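Local atomic coordinates of CrtC domain-containing protein (Fusarium vanettenii 77-13-4, PDB entry 7A0Q), a protein that probably hydrates the isoflavonoid phytoalexin kievitone, acting as a kievitone hydratase built from two lipocalin-like domains. Residues E49-S61 with S108-V120. Residues are numbered along the deposited sequence; the frame is centred on the assembly and turned at random.
Sequences ESQPNSVGGSWWS and SSTPNITTLDVSV. With NAG (2-acetamido-2-deoxy-beta-D-glucopyranose), chain D.
Asn-53 reaches into the stretch of chain 110-117 and binds it through both ends of its amide, a worked example of how one buried carboxamide can hold an irregular chain in shape. Its CG lies beside the backbone N (chi1 -72°), which carries the amide in among the peptide groups of that chain. Asn-53 OD1 accepts from Asp-117 N at 2.8 Å, an almost straight bond. Asn-53 ND2 spends its two hydrogens on two carbonyl oxygens that lie in the plane of the amide: Asp-117 O at 2.9 Å, approached from well above that carbonyl's own plane, and Pro-111 O at 3.0 Å. Three bonds thus fix the amide's rotation and tie the loop at Pro-111 to the start of strand 117-120, six residues on. Thr-110 CG2, Ile-113 CG1 and Val-118 CG1 pack around the amide.

The backbone reinforces this grip at the start of the 3-10 turn 53-55, where Asn-53 N donates to Thr-115 O (2.9 Å) and Ser-54 N to Ile-113 O (3.1 Å). Pro-52 lays its CB and CG against Thr-114 O, while Ser-54 CB meets OD1 of Asn-112, whose ND2 carries an N-linked N-acetylglucosamine.

Beneath the loop, two methyls share one face of the Trp-59 indole. Leu-116 CD1 sits over the five-membered ring, 3.6 Å from its centroid, and Val-118 CG1 over the six-membered ring at 4.0 Å, both CH-pi contacts. At the ring edge NE1 donates to Gln-51 O, which lies close to the indole plane; this bond helps set the rotation of the ring.

The contact joins the lead-in to strand 58-66 with the loop entering strand 117-120, which belongs to the CrtC N-terminal lipocalin family region. Ile-125 of strand 123-127 touches both Trp-59 and Val-118, Tyr-205 of strand 202-210 packs on Trp-59, and Thr-110 OG1 bonds to Tyr-79 and Asp-81 of strand 72-81, near the magnesium site of Thr-86, Ser-109 and Ser-119.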
ATOM      1  N   GLU A  49     -16.156  10.036   4.782  1.00 15.31           N
ATOM      2  CA  GLU A  49     -15.927  11.468   4.659  1.00 16.88           C
ATOM      3  C   GLU A  49     -14.470  11.801   4.357  1.00 15.38           C
ATOM      4  O   GLU A  49     -14.171  12.925   3.936  1.00 17.67           O
ATOM      5  CB  GLU A  49     -16.342  12.156   5.964  1.00 23.17           C
ATOM      6  CG  GLU A  49     -17.844  12.092   6.304  1.00 28.35           C
ATOM      7  CD  GLU A  49     -18.334  10.738   6.844  1.00 33.06           C
ATOM      8  OE1 GLU A  49     -17.521   9.853   7.178  1.00 21.34           O
ATOM      9  OE2 GLU A  49     -19.569  10.566   6.954  1.00 35.36           O
ATOM     10  N   SER A  50     -13.562  10.862   4.597  1.00 14.51           N
ATOM     11  CA  SER A  50     -12.138  11.057   4.365  1.00 14.67           C
ATOM     12  C   SER A  50     -11.714  10.735   2.937  1.00 13.65           C
ATOM     13  O   SER A  50     -10.560  10.990   2.564  1.00 14.41           O
ATOM     14  CB  SER A  50     -11.356  10.172   5.330  1.00 15.27           C
ATOM     15  OG  SER A  50     -11.599  10.618   6.647  1.00 17.35           O
ATOM     16  N   GLN A  51     -12.611  10.179   2.125  1.00 14.39           N
ATOM     17  CA  GLN A  51     -12.270   9.713   0.791  1.00 14.11           C
ATOM     18  C   GLN A  51     -12.286  10.759  -0.333  1.00 13.41           C
ATOM     19  O   GLN A  51     -11.514  10.608  -1.282  1.00 14.68           O
ATOM     20  CB  GLN A  51     -13.222   8.574   0.411  1.00 14.41           C
ATOM     21  CG  GLN A  51     -13.034   7.300   1.245  1.00 14.99           C
ATOM     22  CD  GLN A  51     -11.921   6.446   0.688  1.00 15.20           C
ATOM     23  OE1 GLN A  51     -10.757   6.830   0.744  1.00 15.45           O
ATOM     24  NE2 GLN A  51     -12.268   5.298   0.109  1.00 17.47           N
ATOM     25  N   PRO A  52     -13.131  11.797  -0.300  1.00 15.60           N
ATOM     26  CA  PRO A  52     -13.254  12.667  -1.484  1.00 15.21           C
ATOM     27  C   PRO A  52     -11.984  13.428  -1.847  1.00 15.10           C
ATOM     28  O   PRO A  52     -11.104  13.693  -1.020  1.00 14.89           O
ATOM     29  CB  PRO A  52     -14.368  13.640  -1.089  1.00 17.80           C
ATOM     30  CG  PRO A  52     -15.215  12.854  -0.168  1.00 19.46           C
ATOM     31  CD  PRO A  52     -14.231  12.061   0.650  1.00 17.34           C
ATOM     32  N   ASN A  53     -11.942  13.835  -3.122  1.00 14.64           N
ATOM     33  CA  ASN A  53     -10.872  14.680  -3.649  1.00 16.05           C
ATOM     34  C   ASN A  53     -10.565  15.855  -2.736  1.00 16.29           C
ATOM     35  O   ASN A  53      -9.397  16.200  -2.538  1.00 16.88           O
ATOM     36  CB  ASN A  53     -11.264  15.250  -5.015  1.00 15.98           C
ATOM     37  CG  ASN A  53     -11.267  14.226  -6.120  1.00 18.22           C
ATOM     38  OD1 ASN A  53     -11.478  13.042  -5.889  1.00 16.66           O
ATOM     39  ND2 ASN A  53     -11.067  14.695  -7.354  1.00 18.30           N
ATOM     40  N   SER A  54     -11.609  16.518  -2.224  1.00 15.88           N
ATOM     41  CA  SER A  54     -11.407  17.753  -1.462  1.00 16.99           C
ATOM     42  C   SER A  54     -10.496  17.539  -0.266  1.00 19.53           C
ATOM     43  O   SER A  54      -9.906  18.507   0.227  1.00 18.23           O
ATOM     44  CB  SER A  54     -12.732  18.309  -0.946  1.00 18.97           C
ATOM     45  OG  SER A  54     -13.388  17.344  -0.134  1.00 20.27           O
ATOM     46  N   VAL A  55     -10.398  16.303   0.233  1.00 15.88           N
ATOM     47  CA  VAL A  55      -9.582  16.058   1.422  1.00 15.97           C
ATOM     48  C   VAL A  55      -8.101  16.101   1.076  1.00 18.13           C
ATOM     49  O   VAL A  55      -7.265  16.407   1.940  1.00 17.99           O
ATOM     50  CB  VAL A  55     -10.010  14.724   2.066  1.00 15.34           C
ATOM     51  CG1 VAL A  55      -9.113  14.339   3.252  1.00 16.14           C
ATOM     52  CG2 VAL A  55     -11.460  14.812   2.518  1.00 17.15           C
ATOM     53  N   GLY A  56      -7.752  15.819  -0.183  1.00 17.37           N
ATOM     54  CA  GLY A  56      -6.383  15.885  -0.654  1.00 14.36           C
ATOM     55  C   GLY A  56      -5.606  14.629  -0.304  1.00 14.41           C
ATOM     56  O   GLY A  56      -6.138  13.672   0.263  1.00 16.20           O
ATOM     57  N   GLY A  57      -4.324  14.633  -0.655  1.00 14.26           N
ATOM     58  CA  GLY A  57      -3.407  13.597  -0.202  1.00 15.59           C
ATOM     59  C   GLY A  57      -3.213  12.485  -1.231  1.00 15.71           C
ATOM     60  O   GLY A  57      -2.945  12.751  -2.411  1.00 16.34           O
ATOM     61  N   SER A  58      -3.308  11.234  -0.770  1.00 13.18           N
ATOM     62  CA  SER A  58      -2.860  10.071  -1.515  1.00 13.77           C
ATOM     63  C   SER A  58      -3.918   8.973  -1.456  1.00 15.18           C
ATOM     64  O   SER A  58      -4.528   8.746  -0.412  1.00 13.49           O
ATOM     65  CB  SER A  58      -1.517   9.583  -0.937  1.00 17.60           C
ATOM     66  OG  SER A  58      -1.151   8.300  -1.410  1.00 16.78           O
ATOM     67  N   TRP A  59      -4.129   8.305  -2.595  1.00 13.88           N
ATOM     68  CA  TRP A  59      -5.069   7.194  -2.735  1.00 14.31           C
ATOM     69  C   TRP A  59      -4.296   6.047  -3.380  1.00 14.30           C
ATOM     70  O   TRP A  59      -3.624   6.260  -4.391  1.00 14.86           O
ATOM     71  CB  TRP A  59      -6.282   7.593  -3.596  1.00 15.06           C
ATOM     72  CG  TRP A  59      -7.149   8.716  -3.055  1.00 13.66           C
ATOM     73  CD1 TRP A  59      -8.325   8.582  -2.384  1.00 11.51           C
ATOM     74  CD2 TRP A  59      -6.922  10.137  -3.178  1.00 13.34           C
ATOM     75  NE1 TRP A  59      -8.844   9.823  -2.072  1.00 13.80           N
ATOM     76  CE2 TRP A  59      -7.993  10.789  -2.544  1.00 12.83           C
ATOM     77  CE3 TRP A  59      -5.900  10.912  -3.744  1.00 16.04           C
ATOM     78  CZ2 TRP A  59      -8.087  12.185  -2.468  1.00 14.60           C
ATOM     79  CZ3 TRP A  59      -5.996  12.301  -3.679  1.00 15.63           C
ATOM     80  CH2 TRP A  59      -7.082  12.921  -3.043  1.00 14.77           C
ATOM     81  N   TRP A  60      -4.372   4.843  -2.805  1.00 15.74           N
ATOM     82  CA  TRP A  60      -3.406   3.798  -3.130  1.00 14.54           C
ATOM     83  C   TRP A  60      -4.042   2.423  -2.993  1.00 15.41           C
ATOM     84  O   TRP A  60      -4.804   2.182  -2.057  1.00 14.66           O
ATOM     85  CB  TRP A  60      -2.207   3.950  -2.185  1.00 14.03           C
ATOM     86  CG  TRP A  60      -1.004   3.104  -2.374  1.00 13.95           C
ATOM     87  CD1 TRP A  60       0.190   3.500  -2.908  1.00 15.91           C
ATOM     88  CD2 TRP A  60      -0.814   1.752  -1.927  1.00 14.69           C
ATOM     89  NE1 TRP A  60       1.099   2.477  -2.852  1.00 17.70           N
ATOM     90  CE2 TRP A  60       0.513   1.390  -2.253  1.00 16.80           C
ATOM     91  CE3 TRP A  60      -1.636   0.815  -1.291  1.00 14.19           C
ATOM     92  CZ2 TRP A  60       1.035   0.125  -1.980  1.00 14.80           C
ATOM     93  CZ3 TRP A  60      -1.109  -0.447  -1.006  1.00 13.93           C
ATOM     94  CH2 TRP A  60       0.213  -0.777  -1.354  1.00 15.50           C
ATOM     95  N   SER A  61      -3.732   1.525  -3.929  1.00 13.40           N
ATOM     96  CA  SER A  61      -4.237   0.162  -3.831  1.00 14.90           C
ATOM     97  C   SER A  61      -3.193  -0.830  -4.311  1.00 13.93           C
ATOM     98  O   SER A  61      -2.473  -0.581  -5.285  1.00 14.40           O
ATOM     99  CB  SER A  61      -5.553  -0.038  -4.624  1.00 13.95           C
ATOM    100  OG  SER A  61      -5.408   0.152  -6.030  1.00 14.26           O
ATOM    101  N   SER A 108      -1.443  18.036 -13.526  1.00 25.23           N
ATOM    102  CA  SER A 108      -1.248  19.372 -12.982  1.00 25.57           C
ATOM    103  C   SER A 108      -2.087  19.665 -11.750  1.00 27.95           C
ATOM    104  O   SER A 108      -1.592  20.321 -10.825  1.00 30.30           O
ATOM    105  CB  SER A 108      -1.523  20.431 -14.059  1.00 31.34           C
ATOM    106  OG  SER A 108      -2.812  20.279 -14.609  1.00 35.10           O
ATOM    107  N   SER A 109      -3.328  19.181 -11.675  1.00 25.41           N
ATOM    108  CA  SER A 109      -4.188  19.537 -10.554  1.00 23.26           C
ATOM    109  C   SER A 109      -5.210  18.437 -10.294  1.00 23.64           C
ATOM    110  O   SER A 109      -5.438  17.551 -11.121  1.00 23.05           O
ATOM    111  CB  SER A 109      -4.903  20.868 -10.803  1.00 29.38           C
ATOM    112  OG  SER A 109      -5.812  20.747 -11.879  1.00 33.00           O
ATOM    113  N   THR A 110      -5.832  18.521  -9.119  1.00 22.87           N
ATOM    114  CA  THR A 110      -6.886  17.613  -8.688  1.00 21.68           C
ATOM    115  C   THR A 110      -8.175  18.403  -8.525  1.00 19.05           C
ATOM    116  O   THR A 110      -8.199  19.373  -7.745  1.00 21.14           O
ATOM    117  CB  THR A 110      -6.517  16.942  -7.364  1.00 19.53           C
ATOM    118  OG1 THR A 110      -5.264  16.263  -7.505  1.00 21.16           O
ATOM    119  CG2 THR A 110      -7.603  15.951  -6.949  1.00 20.89           C
ATOM    120  N   PRO A 111      -9.250  18.052  -9.227  1.00 18.68           N
ATOM    121  CA  PRO A 111     -10.518  18.767  -9.041  1.00 17.03           C
ATOM    122  C   PRO A 111     -10.959  18.740  -7.583  1.00 19.92           C
ATOM    123  O   PRO A 111     -10.926  17.698  -6.922  1.00 18.25           O
ATOM    124  CB  PRO A 111     -11.490  18.001  -9.943  1.00 20.87           C
ATOM    125  CG  PRO A 111     -10.605  17.413 -11.012  1.00 21.29           C
ATOM    126  CD  PRO A 111      -9.319  17.061 -10.316  1.00 21.56           C
ATOM    127  N   ASN A 112     -11.362  19.902  -7.081  1.00 18.92           N
ATOM    128  CA  ASN A 112     -11.805  20.027  -5.691  1.00 21.15           C
ATOM    129  C   ASN A 112     -13.303  19.746  -5.656  1.00 19.64           C
ATOM    130  O   ASN A 112     -14.133  20.643  -5.803  1.00 22.48           O
ATOM    131  CB  ASN A 112     -11.460  21.403  -5.127  1.00 23.04           C
ATOM    132  CG  ASN A 112     -11.976  21.592  -3.721  1.00 29.58           C
ATOM    133  OD1 ASN A 112     -12.321  20.628  -3.049  1.00 24.90           O
ATOM    134  ND2 ASN A 112     -12.039  22.838  -3.269  1.00 38.37           N
ATOM    135  N   ILE A 113     -13.652  18.471  -5.464  1.00 17.68           N
ATOM    136  CA  ILE A 113     -15.033  18.012  -5.491  1.00 17.40           C
ATOM    137  C   ILE A 113     -15.293  17.163  -4.254  1.00 21.72           C
ATOM    138  O   ILE A 113     -14.366  16.711  -3.575  1.00 17.94           O
ATOM    139  CB  ILE A 113     -15.354  17.214  -6.772  1.00 16.30           C
ATOM    140  CG1 ILE A 113     -14.453  15.977  -6.874  1.00 18.10           C
ATOM    141  CG2 ILE A 113     -15.179  18.090  -8.015  1.00 19.63           C
ATOM    142  CD1 ILE A 113     -14.743  15.106  -8.103  1.00 19.28           C
ATOM    143  N   THR A 114     -16.577  16.951  -3.968  1.00 17.37           N
ATOM    144  CA  THR A 114     -17.006  16.257  -2.757  1.00 18.54           C
ATOM    145  C   THR A 114     -17.130  14.750  -2.944  1.00 19.20           C
ATOM    146  O   THR A 114     -17.629  14.066  -2.040  1.00 18.54           O
ATOM    147  CB  THR A 114     -18.343  16.823  -2.260  1.00 20.52           C
ATOM    148  OG1 THR A 114     -19.370  16.536  -3.216  1.00 20.91           O
ATOM    149  CG2 THR A 114     -18.245  18.319  -2.055  1.00 24.79           C
ATOM    150  N   THR A 115     -16.723  14.229  -4.095  1.00 17.60           N
ATOM    151  CA  THR A 115     -16.682  12.800  -4.363  1.00 19.59           C
ATOM    152  C   THR A 115     -15.234  12.393  -4.613  1.00 18.55           C
ATOM    153  O   THR A 115     -14.334  13.234  -4.688  1.00 17.20           O
ATOM    154  CB  THR A 115     -17.581  12.429  -5.559  1.00 19.89           C
ATOM    155  OG1 THR A 115     -17.233  13.219  -6.701  1.00 21.33           O
ATOM    156  CG2 THR A 115     -19.060  12.646  -5.221  1.00 20.81           C
ATOM    157  N   LEU A 116     -15.000  11.079  -4.702  1.00 15.89           N
ATOM    158  CA  LEU A 116     -13.681  10.542  -5.006  1.00 18.00           C
ATOM    159  C   LEU A 116     -13.640  10.201  -6.492  1.00 17.43           C
ATOM    160  O   LEU A 116     -14.313   9.268  -6.941  1.00 16.12           O
ATOM    161  CB  LEU A 116     -13.368   9.317  -4.143  1.00 16.03           C
ATOM    162  CG  LEU A 116     -12.092   8.560  -4.521  1.00 16.00           C
ATOM    163  CD1 LEU A 116     -10.906   9.518  -4.640  1.00 17.12           C
ATOM    164  CD2 LEU A 116     -11.818   7.470  -3.490  1.00 17.04           C
ATOM    165  N   ASP A 117     -12.842  10.964  -7.242  1.00 17.09           N
ATOM    166  CA  ASP A 117     -12.642  10.716  -8.674  1.00 17.95           C
ATOM    167  C   ASP A 117     -11.339  11.440  -9.040  1.00 18.32           C
ATOM    168  O   ASP A 117     -11.354  12.614  -9.414  1.00 17.24           O
ATOM    169  CB  ASP A 117     -13.829  11.201  -9.504  1.00 17.98           C
ATOM    170  CG  ASP A 117     -13.750  10.777 -10.968  1.00 21.38           C
ATOM    171  OD1 ASP A 117     -12.675  10.372 -11.441  1.00 19.19           O
ATOM    172  OD2 ASP A 117     -14.779  10.887 -11.674  1.00 21.57           O
ATOM    173  N   VAL A 118     -10.219  10.733  -8.895  1.00 15.69           N
ATOM    174  CA  VAL A 118      -8.901  11.298  -9.166  1.00 15.80           C
ATOM    175  C   VAL A 118      -8.320  10.590 -10.381  1.00 17.26           C
ATOM    176  O   VAL A 118      -8.446   9.365 -10.528  1.00 17.36           O
ATOM    177  CB  VAL A 118      -7.949  11.194  -7.955  1.00 16.82           C
ATOM    178  CG1 VAL A 118      -8.428  12.104  -6.786  1.00 15.44           C
ATOM    179  CG2 VAL A 118      -7.783   9.744  -7.509  1.00 15.75           C
ATOM    180  N   SER A 119      -7.688  11.360 -11.263  1.00 18.09           N
ATOM    181  CA  SER A 119      -7.195  10.764 -12.493  1.00 16.43           C
ATOM    182  C   SER A 119      -6.100  11.618 -13.109  1.00 19.47           C
ATOM    183  O   SER A 119      -6.021  12.829 -12.886  1.00 19.15           O
ATOM    184  CB  SER A 119      -8.332  10.581 -13.501  1.00 21.01           C
ATOM    185  OG  SER A 119      -8.889  11.841 -13.839  1.00 21.75           O
ATOM    186  N   VAL A 120      -5.254  10.959 -13.894  1.00 18.70           N
ATOM    187  CA  VAL A 120      -4.388  11.616 -14.867  1.00 21.08           C
ATOM    188  C   VAL A 120      -4.655  10.896 -16.182  1.00 20.85           C
ATOM    189  O   VAL A 120      -4.347   9.704 -16.310  1.00 22.39           O
ATOM    190  CB  VAL A 120      -2.897  11.557 -14.493  1.00 20.12           C
ATOM    191  CG1 VAL A 120      -2.051  12.235 -15.577  1.00 22.70           C
ATOM    192  CG2 VAL A 120      -2.642  12.217 -13.126  1.00 20.79           C
TER
HETATM  193  C1  NAG D 401     -12.550  23.106  -1.947  1.00 44.01           C
HETATM  194  C2  NAG D 401     -11.489  23.762  -1.038  1.00 48.11           C
HETATM  195  C3  NAG D 401     -12.107  24.258   0.274  1.00 47.64           C
HETATM  196  C4  NAG D 401     -13.369  25.072   0.028  1.00 46.04           C
HETATM  197  C5  NAG D 401     -14.332  24.255  -0.814  1.00 48.59           C
HETATM  198  C6  NAG D 401     -15.632  24.967  -1.110  1.00 55.64           C
HETATM  199  C7  NAG D 401      -9.160  22.974  -1.172  1.00 51.12           C
HETATM  200  C8  NAG D 401      -8.202  21.886  -0.784  1.00 56.67           C
HETATM  201  N2  NAG D 401     -10.420  22.815  -0.758  1.00 54.07           N
HETATM  202  O3  NAG D 401     -11.150  25.058   0.958  1.00 54.51           O
HETATM  203  O4  NAG D 401     -13.990  25.405   1.264  1.00 57.81           O
HETATM  204  O5  NAG D 401     -13.701  23.974  -2.067  1.00 48.52           O
HETATM  205  O6  NAG D 401     -15.535  25.798  -2.260  1.00 64.19           O
HETATM  206  O7  NAG D 401      -8.808  23.949  -1.829  1.00 60.04           O